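Local structure of structural protein VP1 (Trichodysplasia spinulosa-associated polyomavirus, 4U60) at residues C[46-50]-C[61-65]; C[55-60]-C[148-154]; C[65-70]-C[183-189]; C[125-131]-C[247-253]. The protein builds the outer capsid shell of the virus as pentamers of jelly-roll subunits and binds sialylated glycans such as the GM1 oligosaccharide. The contacts are given in a common frame with arbitrary orientation. Where two conformers were deposited one is given. Numbering follows the deposited sequence.

From residue 55 to 70 the chain passes through contacts 2, 1 and 3, from the sialic-acid site to the jelly-roll sheet that holds contact 4. Contacts 1 and 2 both touch the sialic acid; their centres are 13 Å apart and they meet where Ile65 CG2 packs on Pro60 CB at 3.9 Å. Contact 3 shares Ile65 with contact 1 and reaches contact 2 through a probable hydrogen bond, Tyr153 OH to Glu189 OE2, 2.6 Å. Contact 4, centred 14 Å from contact 3, meets it through Val188 CG1 and Cys247 SG (3.9 Å). Contacts 2 and 4 do not touch, their nearest atoms being about 12 Å apart. All four border the second subunit.

Contact 1. Residues C[46-50]-C[61-65]; sequences SEKVT and TSGEI. With SIA (N-acetyl-alpha-neuraminic acid), chain G.
Neither segment is a regular strand. Residues 46-50 run extended, while 61-65 fold into a type II beta turn from Thr61 to Glu64 whose closing bond, Glu64 N to Thr61 O, is weak at 3.3 Å. The two segments come closest at Glu47 and Glu64 (CA-CA 4.5 Å) and spread to 7.2 Å between the CA atoms of Thr50 and Thr61. One backbone hydrogen bond joins them, Glu47 N to Gly63 O at 2.9 Å. At phi/psi 90/2 a CB on Gly63 would press on Ser62 O, and it would also clash with Glu47 CG. Glu64 (chi1 p, chi2 t) sends its carboxylate into the widening gap between the segments. Its OE2 accepts from Thr50 N at 2.9 Å; its OE1 accepts from Thr50 OG1 at 2.7 Å, and within the turn from Thr61 N at 2.8 Å and Thr61 OG1 at 2.6 Å. Water 1 spans the remaining gap, donating to Lys48 O (2.7 Å) and Thr61 OG1 (2.8 Å). Both Thr50 and Thr61 have chi1 p. At the base, Ser46 OG donates to Glu47 O at 2.7 Å. The sialic acid lies beyond Thr50, its N5 donating to Thr50 OG1 at 2.8 Å. This is the base of a glycan-binding surface loop, and its chemistry implies a fixed polarity: with its proton directed to Glu64 OE1, Thr50 OG1 presents a lone pair to the N-acetyl NH of the sugar.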
# COMPACT_ATOMS: atom_id res chain seq x y z
N SER C 46 -16.95 -3.71 23.41
CA SER C 46 -17.43 -4.98 23.93
C SER C 46 -17.12 -5.09 25.42
O SER C 46 -16.35 -4.29 26.00
CB SER C 46 -16.76 -6.14 23.19
OG SER C 46 -15.41 -6.27 23.58
N GLU C 47 -17.73 -6.08 26.06
CA GLU C 47 -17.26 -6.56 27.33
C GLU C 47 -15.89 -7.20 27.12
O GLU C 47 -15.49 -7.48 25.97
CB GLU C 47 -18.24 -7.58 27.92
CG GLU C 47 -19.63 -7.01 28.18
CD GLU C 47 -19.65 -5.91 29.22
OE1 GLU C 47 -18.88 -5.97 30.20
OE2 GLU C 47 -20.51 -5.02 29.11
N LYS C 48 -15.18 -7.44 28.22
CA LYS C 48 -13.86 -8.09 28.14
C LYS C 48 -13.91 -9.39 27.35
O LYS C 48 -14.76 -10.26 27.60
CB LYS C 48 -13.29 -8.34 29.53
CG LYS C 48 -12.86 -7.07 30.24
CD LYS C 48 -12.48 -7.30 31.68
CE LYS C 48 -12.38 -5.98 32.42
NZ LYS C 48 -12.12 -6.17 33.85
N VAL C 49 -12.97 -9.55 26.43
CA VAL C 49 -12.82 -10.79 25.69
C VAL C 49 -12.34 -11.92 26.60
O VAL C 49 -11.48 -11.72 27.46
CB VAL C 49 -11.84 -10.57 24.51
CG1 VAL C 49 -11.51 -11.88 23.83
CG2 VAL C 49 -12.44 -9.59 23.51
N THR C 50 -12.97 -13.09 26.44
CA THR C 50 -12.54 -14.29 27.14
C THR C 50 -12.18 -15.33 26.09
O THR C 50 -12.50 -15.16 24.90
CB THR C 50 -13.61 -14.85 28.13
OG1 THR C 50 -14.71 -15.40 27.37
CG2 THR C 50 -14.12 -13.77 29.06
N THR C 61 -18.93 -14.93 26.58
CA THR C 61 -19.73 -14.28 27.60
C THR C 61 -20.70 -13.31 26.93
O THR C 61 -20.51 -12.87 25.78
CB THR C 61 -18.84 -13.52 28.60
OG1 THR C 61 -18.06 -12.55 27.90
CG2 THR C 61 -17.92 -14.49 29.33
N SER C 62 -21.75 -12.98 27.67
CA SER C 62 -22.72 -12.02 27.19
C SER C 62 -22.05 -10.67 27.00
O SER C 62 -21.41 -10.14 27.91
CB SER C 62 -23.88 -11.87 28.16
OG SER C 62 -24.88 -11.05 27.57
N GLY C 63 -22.19 -10.13 25.79
CA GLY C 63 -21.67 -8.81 25.49
C GLY C 63 -20.25 -8.74 24.98
O GLY C 63 -19.75 -7.64 24.76
N GLU C 64 -19.56 -9.86 24.80
CA GLU C 64 -18.19 -9.79 24.30
C GLU C 64 -18.08 -9.92 22.78
O GLU C 64 -16.97 -9.92 22.26
CB GLU C 64 -17.26 -10.81 24.98
CG GLU C 64 -17.40 -12.27 24.55
CD GLU C 64 -16.25 -13.08 25.10
OE1 GLU C 64 -16.43 -13.71 26.18
OE2 GLU C 64 -15.16 -13.05 24.47
N ILE C 65 -19.20 -10.04 22.07
CA ILE C 65 -19.07 -10.22 20.65
C ILE C 65 -19.81 -9.14 19.84
O ILE C 65 -20.96 -8.80 20.11
CB ILE C 65 -19.38 -11.63 20.15
CG1 ILE C 65 -20.84 -11.86 20.33
CG2 ILE C 65 -18.49 -12.74 20.77
CD1 ILE C 65 -21.54 -11.57 19.04
C1 SIA G . -16.09 -16.76 32.19
C2 SIA G . -15.98 -18.26 31.95
C3 SIA G . -17.13 -18.74 31.05
C4 SIA G . -16.97 -18.40 29.56
C5 SIA G . -15.56 -18.69 29.06
C6 SIA G . -14.53 -18.09 30.01
C7 SIA G . -13.07 -18.35 29.62
C8 SIA G . -12.09 -17.84 30.69
C9 SIA G . -10.67 -17.57 30.16
C10 SIA G . -15.39 -18.89 26.60
C11 SIA G . -15.12 -18.19 25.29
N5 SIA G . -15.33 -18.15 27.71
O1A SIA G . -17.23 -16.25 32.34
O1B SIA G . -15.06 -16.05 32.28
O4 SIA G . -17.97 -19.19 28.87
O6 SIA G . -14.74 -18.62 31.34
O7 SIA G . -12.86 -19.73 29.38
O8 SIA G . -12.58 -16.62 31.25
O9 SIA G . -10.62 -16.33 29.42
O10 SIA G . -15.70 -20.07 26.62
O HOH W 1 -16.74 -10.65 29.39

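Contact 2. Residues C[55-60]-C[148-154]; sequences SDQDKP and NYRTDYS. With SIA (N-acetyl-alpha-neuraminic acid), chain G.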
# COMPACT_ATOMS: atom_id res chain seq x y z
N SER C 55 -12.37 -26.25 22.18
CA SER C 55 -13.31 -25.86 21.14
C SER C 55 -14.75 -26.32 21.41
O SER C 55 -15.70 -25.73 20.90
CB SER C 55 -12.85 -26.36 19.76
OG SER C 55 -12.88 -27.74 19.70
N ASP C 56 -14.88 -27.36 22.24
CA ASP C 56 -16.19 -27.84 22.71
C ASP C 56 -16.67 -27.17 24.00
O ASP C 56 -17.69 -27.56 24.56
CB ASP C 56 -16.18 -29.36 22.87
CG ASP C 56 -15.26 -29.86 23.97
OD1 ASP C 56 -14.29 -29.14 24.31
OD2 ASP C 56 -15.48 -31.00 24.46
N GLN C 57 -15.92 -26.17 24.47
CA GLN C 57 -16.33 -25.33 25.59
C GLN C 57 -16.11 -23.87 25.21
O GLN C 57 -15.55 -23.07 25.96
CB GLN C 57 -15.51 -25.71 26.84
CG GLN C 57 -15.69 -27.15 27.29
CD GLN C 57 -17.10 -27.46 27.79
OE1 GLN C 57 -17.83 -26.57 28.25
NE2 GLN C 57 -17.48 -28.73 27.73
N ASP C 58 -16.54 -23.53 24.00
CA ASP C 58 -16.36 -22.20 23.45
C ASP C 58 -17.69 -21.47 23.57
O ASP C 58 -18.57 -21.61 22.72
CB ASP C 58 -15.87 -22.31 22.01
CG ASP C 58 -15.46 -21.00 21.40
OD1 ASP C 58 -15.68 -19.92 21.98
OD2 ASP C 58 -14.90 -21.07 20.27
N LYS C 59 -17.84 -20.75 24.67
CA LYS C 59 -19.09 -20.10 25.04
C LYS C 59 -18.79 -18.64 25.37
O LYS C 59 -18.45 -18.31 26.51
CB LYS C 59 -19.70 -20.82 26.23
CG LYS C 59 -21.08 -20.33 26.58
CD LYS C 59 -21.65 -21.16 27.70
CE LYS C 59 -23.01 -20.60 28.13
NZ LYS C 59 -23.67 -21.45 29.15
N PRO C 60 -18.88 -17.77 24.37
CA PRO C 60 -18.59 -16.36 24.67
C PRO C 60 -19.49 -15.79 25.74
O PRO C 60 -20.67 -16.15 25.82
CB PRO C 60 -18.79 -15.65 23.32
CG PRO C 60 -19.52 -16.63 22.45
CD PRO C 60 -19.16 -17.98 22.94
N ASN C 148 -15.72 -21.91 14.18
CA ASN C 148 -15.92 -23.05 15.11
C ASN C 148 -17.38 -23.43 15.16
O ASN C 148 -18.19 -22.73 15.76
CB ASN C 148 -15.41 -22.71 16.54
CG ASN C 148 -15.66 -23.84 17.53
OD1 ASN C 148 -15.95 -24.97 17.14
ND2 ASN C 148 -15.55 -23.55 18.82
N TYR C 149 -17.73 -24.56 14.55
CA TYR C 149 -19.14 -24.95 14.49
C TYR C 149 -19.77 -25.14 15.84
O TYR C 149 -20.99 -25.03 15.98
CB TYR C 149 -19.33 -26.21 13.64
CG TYR C 149 -19.00 -27.54 14.31
CD1 TYR C 149 -17.72 -28.08 14.25
CD2 TYR C 149 -19.99 -28.28 14.97
CE1 TYR C 149 -17.41 -29.30 14.85
CE2 TYR C 149 -19.70 -29.50 15.56
CZ TYR C 149 -18.41 -30.02 15.49
OH TYR C 149 -18.12 -31.23 16.08
N ARG C 150 -18.95 -25.45 16.84
CA ARG C 150 -19.43 -25.73 18.18
C ARG C 150 -19.72 -24.51 19.07
O ARG C 150 -20.16 -24.66 20.21
CB ARG C 150 -18.40 -26.57 18.93
CG ARG C 150 -17.98 -27.87 18.26
CD ARG C 150 -16.78 -28.44 19.04
NE ARG C 150 -16.21 -29.69 18.50
CZ ARG C 150 -16.62 -30.92 18.83
NH1 ARG C 150 -17.61 -31.11 19.70
NH2 ARG C 150 -16.05 -31.99 18.28
N THR C 151 -19.43 -23.31 18.58
CA THR C 151 -19.63 -22.12 19.41
C THR C 151 -21.04 -22.10 20.01
O THR C 151 -22.02 -22.26 19.29
CB THR C 151 -19.41 -20.82 18.63
OG1 THR C 151 -18.20 -20.92 17.86
CG2 THR C 151 -19.30 -19.64 19.58
N ASP C 152 -21.09 -21.87 21.32
CA ASP C 152 -22.31 -21.91 22.12
C ASP C 152 -22.66 -20.46 22.47
O ASP C 152 -21.94 -19.83 23.24
CB ASP C 152 -22.03 -22.74 23.37
CG ASP C 152 -23.18 -22.76 24.37
OD1 ASP C 152 -24.23 -22.13 24.18
OD2 ASP C 152 -22.96 -23.40 25.42
N TYR C 153 -23.74 -19.96 21.89
CA TYR C 153 -24.18 -18.57 22.07
C TYR C 153 -25.22 -18.41 23.18
O TYR C 153 -25.81 -17.32 23.34
CB TYR C 153 -24.75 -18.04 20.74
CG TYR C 153 -23.70 -17.97 19.66
CD1 TYR C 153 -22.73 -16.98 19.66
CD2 TYR C 153 -23.66 -18.92 18.64
CE1 TYR C 153 -21.76 -16.92 18.67
CE2 TYR C 153 -22.70 -18.87 17.64
CZ TYR C 153 -21.73 -17.87 17.66
OH TYR C 153 -20.75 -17.81 16.68
N SER C 154 -25.42 -19.45 23.99
CA SER C 154 -26.51 -19.42 24.98
C SER C 154 -26.32 -18.51 26.20
O SER C 154 -27.25 -18.37 27.00
CB SER C 154 -26.85 -20.84 25.43
OG SER C 154 -25.82 -21.40 26.20
C1 SIA G . -16.09 -16.76 32.19
C2 SIA G . -15.98 -18.26 31.95
C3 SIA G . -17.13 -18.74 31.05
C4 SIA G . -16.97 -18.40 29.56
C5 SIA G . -15.56 -18.69 29.06
C6 SIA G . -14.53 -18.09 30.01
C7 SIA G . -13.07 -18.35 29.62
C8 SIA G . -12.09 -17.84 30.69
C9 SIA G . -10.67 -17.57 30.16
C10 SIA G . -15.39 -18.89 26.60
C11 SIA G . -15.12 -18.19 25.29
N5 SIA G . -15.33 -18.15 27.71
O1A SIA G . -17.23 -16.25 32.34
O1B SIA G . -15.06 -16.05 32.28
O4 SIA G . -17.97 -19.19 28.87
O6 SIA G . -14.74 -18.62 31.34
O7 SIA G . -12.86 -19.73 29.38
O8 SIA G . -12.58 -16.62 31.25
O9 SIA G . -10.62 -16.33 29.42
O10 SIA G . -15.70 -20.07 26.62
O HOH W 2 -18.30 -25.10 22.38
O HOH W 3 -14.68 -27.49 16.90
O HOH W 4 -15.86 -19.54 18.25
O HOH W 5 -24.36 -23.88 27.57
O HOH W 6 -22.63 -17.67 24.81
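Asn148 ND2 makes two strong hydrogen bonds across the interface, to Ser55 O at 3.0 Å and to Asp58 OD2 at 2.9 Å, and so ties both ends of the 55-58 bend. A third, Asp152 N to Asp58 O at 2.9 Å, joins the backbones. The other carboxylate oxygen, Asp58 OD1, is bonded to His109 of the second subunit. Waters fill in between: water 2 links Ser55 O, Asp58 N and Arg150 O, and water 4 donates to Asp58 OD2 and Thr151 OG1. This is a loop-loop contact at the sialic-acid site. Residues 148-154 supply a type I turn from Asn148 to Thr151 and two Asx turns, at Asn148 and Asp152, while the loop 55-60 holds the sugar: Lys59 N donates to SIA O10 at 3.0 Å, and SIA O4 donates to Lys59 O at 2.6 Å. Lys59 NZ stays 4.3 Å from Asp152 OD2, beyond a salt bridge, and water 5 connects the two. Arg150 lays CD against Asp56 CA (3.8 Å), its guanidinium paired with Asp41 of the second subunit. Farther along, Pro60 CD packs on Thr151 CG2 at 3.8 Å, and Pro60 CG approaches Tyr153 CD1 at 4.3 Å.

Contact 3. Residues C[65-70]-C[183-189]; sequences IPTYST and DGAFPVE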
# COMPACT_ATOMS: atom_id res chain seq x y z
N ILE C 65 -19.20 -10.04 22.07
CA ILE C 65 -19.07 -10.22 20.65
C ILE C 65 -19.81 -9.14 19.84
O ILE C 65 -20.96 -8.80 20.11
CB ILE C 65 -19.38 -11.63 20.15
CG1 ILE C 65 -20.84 -11.86 20.33
CG2 ILE C 65 -18.49 -12.74 20.77
CD1 ILE C 65 -21.54 -11.57 19.04
N PRO C 66 -19.12 -8.58 18.86
CA PRO C 66 -19.70 -7.57 17.99
C PRO C 66 -20.82 -8.10 17.09
O PRO C 66 -20.77 -9.25 16.64
CB PRO C 66 -18.51 -7.11 17.15
CG PRO C 66 -17.33 -7.33 18.04
CD PRO C 66 -17.65 -8.57 18.82
N THR C 67 -21.80 -7.23 16.81
CA THR C 67 -22.92 -7.56 15.95
C THR C 67 -23.07 -6.48 14.89
O THR C 67 -22.46 -5.40 14.99
CB THR C 67 -24.24 -7.70 16.74
OG1 THR C 67 -24.42 -6.55 17.57
CG2 THR C 67 -24.21 -8.95 17.60
N TYR C 68 -23.84 -6.77 13.85
CA TYR C 68 -24.14 -5.77 12.83
C TYR C 68 -25.07 -4.68 13.34
O TYR C 68 -26.03 -4.94 14.11
CB TYR C 68 -24.74 -6.40 11.58
CG TYR C 68 -23.78 -7.31 10.84
CD1 TYR C 68 -22.77 -6.76 10.06
CD2 TYR C 68 -23.84 -8.69 10.95
CE1 TYR C 68 -21.89 -7.57 9.36
CE2 TYR C 68 -22.96 -9.51 10.28
CZ TYR C 68 -21.96 -8.93 9.49
OH TYR C 68 -21.06 -9.73 8.82
N SER C 69 -24.79 -3.44 12.94
CA SER C 69 -25.74 -2.37 13.06
C SER C 69 -26.66 -2.40 11.85
O SER C 69 -26.22 -2.67 10.74
CB SER C 69 -25.03 -1.03 13.11
OG SER C 69 -24.14 -0.98 14.21
N THR C 70 -27.93 -2.06 12.03
CA THR C 70 -28.85 -2.00 10.91
C THR C 70 -30.08 -1.16 11.25
O THR C 70 -30.48 -1.02 12.41
CB THR C 70 -29.27 -3.41 10.44
OG1 THR C 70 -29.86 -3.34 9.14
CG2 THR C 70 -30.24 -4.07 11.41
N ASP C 183 -31.12 -4.91 14.71
CA ASP C 183 -29.92 -4.22 15.11
C ASP C 183 -29.32 -4.85 16.36
O ASP C 183 -30.04 -5.21 17.27
CB ASP C 183 -30.25 -2.76 15.42
CG ASP C 183 -29.04 -1.97 15.84
OD1 ASP C 183 -28.18 -1.74 14.98
OD2 ASP C 183 -28.99 -1.55 17.03
N GLY C 184 -27.98 -4.94 16.38
CA GLY C 184 -27.30 -5.38 17.59
C GLY C 184 -27.57 -6.81 18.03
O GLY C 184 -27.50 -7.12 19.23
N ALA C 185 -27.81 -7.71 17.08
CA ALA C 185 -28.24 -9.08 17.41
C ALA C 185 -27.61 -10.21 16.58
O ALA C 185 -27.55 -11.35 17.04
CB ALA C 185 -29.74 -9.17 17.27
N PHE C 186 -27.16 -9.91 15.37
CA PHE C 186 -26.54 -10.90 14.49
C PHE C 186 -25.02 -10.81 14.58
O PHE C 186 -24.43 -9.81 14.15
CB PHE C 186 -26.98 -10.63 13.04
CG PHE C 186 -28.41 -11.01 12.74
CD1 PHE C 186 -29.46 -10.19 13.11
CD2 PHE C 186 -28.69 -12.21 12.10
CE1 PHE C 186 -30.78 -10.55 12.82
CE2 PHE C 186 -30.00 -12.57 11.81
CZ PHE C 186 -31.04 -11.75 12.18
N PRO C 187 -24.37 -11.84 15.18
CA PRO C 187 -22.91 -11.72 15.34
C PRO C 187 -22.17 -11.69 14.03
O PRO C 187 -22.44 -12.48 13.11
CB PRO C 187 -22.55 -12.98 16.13
CG PRO C 187 -23.79 -13.33 16.88
CD PRO C 187 -24.90 -13.01 15.90
N VAL C 188 -21.18 -10.81 13.96
CA VAL C 188 -20.40 -10.76 12.71
C VAL C 188 -19.51 -11.98 12.57
O VAL C 188 -19.25 -12.40 11.43
CB VAL C 188 -19.63 -9.45 12.46
CG1 VAL C 188 -20.56 -8.25 12.58
CG2 VAL C 188 -18.38 -9.33 13.35
N GLU C 189 -19.14 -12.61 13.68
CA GLU C 189 -18.26 -13.78 13.61
C GLU C 189 -18.89 -14.98 12.91
O GLU C 189 -18.18 -15.87 12.50
CB GLU C 189 -17.81 -14.23 15.00
CG GLU C 189 -18.90 -14.84 15.86
CD GLU C 189 -18.37 -15.34 17.19
OE1 GLU C 189 -17.56 -14.63 17.80
OE2 GLU C 189 -18.76 -16.44 17.61
O HOH W 7 -19.11 -11.40 16.33
O HOH W 8 -27.44 -7.25 14.13
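Asp183 holds strand 69-74 of the jelly-roll sheet at Thr70: its OD1 accepts from Thr70 N at 3.0 Å, while OD2 forms a salt bridge with Arg32. The loop 183-189 then runs antiparallel to residues 65-70, with a single bridge at Thr67 and Pro187, so that a loop between two strands of the small three-stranded sheet docks on the main one. Gly184, at positive phi, donates from N to Tyr68 O at 3.0 Å, and its CA lies 3.1 Å from Thr67 OG1. Past Ala185, Phe186 O accepts from Tyr68 N at 3.1 Å; water 8 also joins Phe186 N to Tyr68 O. Pro187 CB packs on Ile65 CD1 at 3.4 Å. Val188 N donates to Pro66 O at 3.1 Å, and its CG1 sits over the Tyr68 ring in a CH-pi contact, 3.3 Å from the centroid and 7° off the normal. The Glu189 carboxylate is bonded to Tyr153 and to His109 of the second subunit, while water 7 accepts from Glu189 N at 2.9 Å and donates to Pro66 O at 2.7 Å.

Contact 4. Residues C[125-131]-C[247-253]; sequences VEGMNFH and CDIVGFL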
# COMPACT_ATOMS: atom_id res chain seq x y z
N VAL C 125 -5.87 2.34 20.89
CA VAL C 125 -6.75 1.29 20.39
C VAL C 125 -6.13 0.79 19.09
O VAL C 125 -5.83 1.58 18.20
CB VAL C 125 -8.16 1.82 20.14
CG1 VAL C 125 -8.99 0.85 19.32
CG2 VAL C 125 -8.85 2.13 21.46
N GLU C 126 -5.91 -0.51 19.00
CA GLU C 126 -5.11 -1.06 17.91
C GLU C 126 -5.45 -2.54 17.70
O GLU C 126 -6.04 -3.18 18.58
CB GLU C 126 -3.61 -0.85 18.18
CG GLU C 126 -3.11 -1.59 19.41
CD GLU C 126 -1.69 -1.29 19.80
OE1 GLU C 126 -1.05 -0.41 19.19
OE2 GLU C 126 -1.18 -1.98 20.71
N GLY C 127 -5.05 -3.07 16.55
CA GLY C 127 -5.32 -4.44 16.18
C GLY C 127 -6.37 -4.55 15.08
O GLY C 127 -6.53 -3.69 14.22
N MET C 128 -7.11 -5.64 15.16
CA MET C 128 -8.06 -6.00 14.13
C MET C 128 -8.99 -4.86 13.72
O MET C 128 -9.60 -4.22 14.58
CB MET C 128 -8.92 -7.15 14.68
CG MET C 128 -9.87 -7.68 13.67
SD MET C 128 -11.17 -8.66 14.45
CE MET C 128 -10.22 -9.94 15.20
N ASN C 129 -9.11 -4.63 12.40
CA ASN C 129 -10.08 -3.71 11.84
C ASN C 129 -11.02 -4.47 10.94
O ASN C 129 -10.60 -5.36 10.20
CB ASN C 129 -9.43 -2.56 11.07
CG ASN C 129 -9.18 -1.34 11.94
OD1 ASN C 129 -9.81 -0.29 11.75
ND2 ASN C 129 -8.34 -1.50 12.97
N PHE C 130 -12.30 -4.12 11.03
CA PHE C 130 -13.34 -4.72 10.19
C PHE C 130 -14.32 -3.63 9.86
O PHE C 130 -14.88 -3.02 10.76
CB PHE C 130 -14.01 -5.91 10.90
CG PHE C 130 -15.17 -6.51 10.15
CD1 PHE C 130 -14.96 -7.26 9.01
CD2 PHE C 130 -16.46 -6.32 10.59
CE1 PHE C 130 -16.05 -7.82 8.33
CE2 PHE C 130 -17.54 -6.88 9.92
CZ PHE C 130 -17.33 -7.61 8.79
N HIS C 131 -14.51 -3.37 8.57
CA HIS C 131 -15.36 -2.28 8.10
C HIS C 131 -16.22 -2.75 6.98
O HIS C 131 -15.71 -3.22 5.96
CB HIS C 131 -14.52 -1.08 7.65
CG HIS C 131 -13.65 -0.57 8.74
ND1 HIS C 131 -14.15 0.25 9.72
CD2 HIS C 131 -12.38 -0.85 9.08
CE1 HIS C 131 -13.20 0.48 10.62
NE2 HIS C 131 -12.12 -0.17 10.25
N CYS C 247 -20.74 -2.33 10.06
CA CYS C 247 -19.97 -2.67 11.23
C CYS C 247 -18.61 -2.03 11.05
O CYS C 247 -18.01 -2.13 9.98
CB CYS C 247 -19.84 -4.18 11.40
SG CYS C 247 -19.02 -4.67 12.94
N ASP C 248 -18.12 -1.35 12.09
CA ASP C 248 -16.82 -0.68 12.04
C ASP C 248 -16.01 -0.90 13.31
O ASP C 248 -16.06 -0.11 14.25
CB ASP C 248 -17.01 0.81 11.76
CG ASP C 248 -17.53 1.07 10.36
OD1 ASP C 248 -16.69 1.00 9.41
OD2 ASP C 248 -18.75 1.28 10.20
N ILE C 249 -15.24 -1.98 13.32
CA ILE C 249 -14.34 -2.30 14.43
C ILE C 249 -13.00 -1.65 14.13
O ILE C 249 -12.45 -1.83 13.03
CB ILE C 249 -14.14 -3.81 14.52
CG1 ILE C 249 -15.48 -4.48 14.87
CG2 ILE C 249 -13.03 -4.17 15.48
CD1 ILE C 249 -15.52 -5.98 14.69
N VAL C 250 -12.46 -0.90 15.08
CA VAL C 250 -11.20 -0.17 14.85
C VAL C 250 -10.03 -0.68 15.67
O VAL C 250 -8.93 -0.18 15.53
CB VAL C 250 -11.36 1.35 15.03
CG1 VAL C 250 -12.27 1.93 13.96
CG2 VAL C 250 -11.91 1.67 16.42
N GLY C 251 -10.27 -1.72 16.47
CA GLY C 251 -9.22 -2.36 17.23
C GLY C 251 -9.69 -2.76 18.62
O GLY C 251 -10.91 -2.86 18.89
N PHE C 252 -8.72 -2.98 19.49
CA PHE C 252 -8.94 -3.35 20.90
C PHE C 252 -8.33 -2.31 21.82
O PHE C 252 -7.22 -1.80 21.59
CB PHE C 252 -8.31 -4.71 21.20
CG PHE C 252 -8.97 -5.84 20.47
CD1 PHE C 252 -10.14 -6.40 20.94
CD2 PHE C 252 -8.43 -6.32 19.28
CE1 PHE C 252 -10.76 -7.43 20.26
CE2 PHE C 252 -9.07 -7.34 18.59
CZ PHE C 252 -10.22 -7.89 19.08
N LEU C 253 -9.04 -2.05 22.92
CA LEU C 253 -8.50 -1.32 24.04
C LEU C 253 -7.86 -2.32 24.99
O LEU C 253 -8.48 -3.32 25.34
CB LEU C 253 -9.62 -0.60 24.77
CG LEU C 253 -9.20 0.28 25.94
CD1 LEU C 253 -8.61 1.59 25.45
CD2 LEU C 253 -10.39 0.54 26.85
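The start of strand 129-136 and the loop before it (125-128) pair antiparallel with strand 241-254 of the main sheet. Phe130 and Ile249 form a hydrogen-bonded pair, with Phe130 N to Ile249 O at 3.0 Å and Ile249 N to Phe130 O at 2.8 Å; His131 and Asp248 follow as a non-hydrogen-bonded pair. A separate single bridge holds Glu126 and Phe252, through Phe252 N to Glu126 O at 2.8 Å and Glu126 N to Phe252 O at 3.2 Å. Between the two pairings the register slips by one residue. Gly127 and Gly251 lie in this irregular part, and a CB on Gly251 would clash with Glu126 C. Such antiparallel pairing builds the jelly roll of the polyomavirus coat protein, and strand 241-254 continues the sheet on its other side to strand 260-279. On the His131 face, ND1 donates to Asp248 OD1 at 2.7 Å, an oxygen also in a salt bridge with Arg267, and His131 NE2 donates to Asn129 OD1 at 2.8 Å. The opposite face is apolar: Phe130 CE2 meets Cys247 CB at 3.8 Å, and Phe130 CB meets Ile249 CD1 at 4.1 Å. Met128 CB rests 3.9 Å from Phe252 CE2, and Leu105 of the second subunit packs on Met128.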